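Local coordinates for protein L-asparaginase 1 (Escherichia coli, PDB 6NXC) that catalyses the hydrolysis of L-asparagine to L-aspartate and ammonium, working as an allosterically regulated cytoplasmic homotetramer, at residues E276-E279 with A280-G284. The protein carries 1 engineered substitution. Numbering follows the deposited sequence.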
loop_
_atom_site.group_PDB
_atom_site.type_symbol
_atom_site.label_atom_id
_atom_site.label_comp_id
_atom_site.label_asym_id
_atom_site.label_seq_id
_atom_site.Cartn_x
_atom_site.Cartn_y
_atom_site.Cartn_z
ATOM N N GLU B 276 36.222 15.626 -13.437
ATOM C CA GLU B 276 36.341 14.233 -13.974
ATOM C C GLU B 276 35.088 13.975 -14.825
ATOM O O GLU B 276 35.180 13.331 -15.930
ATOM C CB GLU B 276 36.479 13.101 -12.932
ATOM C CG GLU B 276 37.800 12.987 -12.196
ATOM C CD GLU B 276 39.025 13.119 -13.096
ATOM O OE1 GLU B 276 39.091 12.378 -14.147
ATOM O OE2 GLU B 276 39.893 13.998 -12.783
ATOM N N LEU B 277 33.934 14.452 -14.381
ATOM C CA LEU B 277 32.686 14.220 -15.189
ATOM C C LEU B 277 32.730 15.001 -16.479
ATOM O O LEU B 277 32.297 14.486 -17.542
ATOM C CB LEU B 277 31.408 14.600 -14.419
ATOM C CG LEU B 277 31.110 13.628 -13.296
ATOM C CD1 LEU B 277 30.023 14.182 -12.405
ATOM C CD2 LEU B 277 30.738 12.279 -13.903
ATOM N N GLN B 278 33.121 16.256 -16.403
ATOM C CA GLN B 278 33.242 17.084 -17.598
ATOM C C GLN B 278 34.310 16.488 -18.540
ATOM O O GLN B 278 34.116 16.577 -19.720
ATOM C CB GLN B 278 33.587 18.501 -17.162
ATOM C CG GLN B 278 33.943 19.403 -18.332
ATOM C CD GLN B 278 32.918 20.486 -18.485
ATOM O OE1 GLN B 278 33.055 21.571 -17.901
ATOM N NE2 GLN B 278 31.863 20.161 -19.220
ATOM N N GLU B 279 35.404 15.941 -18.000
ATOM C CA GLU B 279 36.461 15.282 -18.831
ATOM C C GLU B 279 35.764 14.140 -19.595
ATOM O O GLU B 279 36.081 13.878 -20.747
ATOM C CB GLU B 279 37.597 14.783 -17.929
ATOM C CG GLU B 279 38.717 14.085 -18.712
ATOM C CD GLU B 279 39.864 13.442 -17.937
ATOM O OE1 GLU B 279 40.124 13.845 -16.769
ATOM O OE2 GLU B 279 40.531 12.542 -18.524
ATOM N N ALA B 280 34.884 13.405 -18.928
ATOM C CA ALA B 280 34.307 12.189 -19.539
ATOM C C ALA B 280 33.465 12.639 -20.714
ATOM O O ALA B 280 33.584 12.086 -21.837
ATOM C CB ALA B 280 33.592 11.394 -18.455
ATOM N N SER B 281 32.619 13.670 -20.566
ATOM C CA SER B 281 31.733 14.095 -21.641
ATOM C C SER B 281 32.559 14.724 -22.784
ATOM O O SER B 281 32.227 14.491 -23.981
ATOM C CB SER B 281 30.634 14.940 -21.120
ATOM O OG SER B 281 29.710 14.094 -20.352
ATOM N N ASP B 282 33.624 15.445 -22.431
ATOM C CA ASP B 282 34.646 15.937 -23.411
ATOM C C ASP B 282 35.121 14.785 -24.315
ATOM O O ASP B 282 35.271 15.019 -25.499
ATOM C CB ASP B 282 35.791 16.656 -22.673
ATOM C CG ASP B 282 35.367 18.020 -22.108
ATOM O OD1 ASP B 282 34.255 18.475 -22.484
ATOM O OD2 ASP B 282 36.148 18.627 -21.266
ATOM N N ARG B 283 35.446 13.625 -23.757
ATOM C CA ARG B 283 35.969 12.470 -24.506
ATOM C C ARG B 283 34.883 11.651 -25.168
ATOM O O ARG B 283 35.255 10.599 -25.717
ATOM C CB ARG B 283 36.767 11.541 -23.602
ATOM C CG ARG B 283 38.096 12.118 -23.165
ATOM C CD ARG B 283 38.538 11.423 -21.900
ATOM N NE ARG B 283 39.970 11.162 -21.827
ATOM C CZ ARG B 283 40.906 12.039 -21.478
ATOM N NH1 ARG B 283 40.600 13.298 -21.202
ATOM N NH2 ARG B 283 42.173 11.651 -21.438
ATOM N N GLY B 284 33.628 12.104 -25.188
ATOM C CA GLY B 284 32.564 11.485 -25.991
ATOM C C GLY B 284 31.780 10.456 -25.178
ATOM O O GLY B 284 30.866 9.793 -25.751
#
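L277 O is gripped by two backbone groups: S281 N bonds to it at 3.1 Å, and A280 N adds a weak bond. One face further round the helix, OE2 of E279 makes a salt bridge to NH1 of R283 at 2.8 Å. The oxygen sits over a face of the guanidinium, so its N-H groups are aimed elsewhere. The carboxylate and guanidinium planes are 53° apart. E279 holds CG anti to its own N (chi1 180°) and runs on extended, with R283 alongside. The backbones of the pair also meet, R283 N bonding to E279 O at 3.1 Å. D282 N gives a straighter bond to Q278 O at 3.0 Å. The D282 carboxylate lies beside that oxygen, but neither of its own oxygens bonds to it.

Helix 271-282 belongs to the beta-alpha-beta unit between strands 256-261 and 286-291. L277 rests on V287 of strand 286-291, and A280 on L250 of helix 243-250. A Schellman motif ends the helix, with G284 as C-prime: G284 N bonds to S281 O and I285 N to A280 O. With an alanine at E279, the R283 guanidinium would probably lose its counter-charge here and turn more freely. Without a directed N-H bond, the pair depends on charge attraction, which solvent around the exposed arginine is likely to weaken.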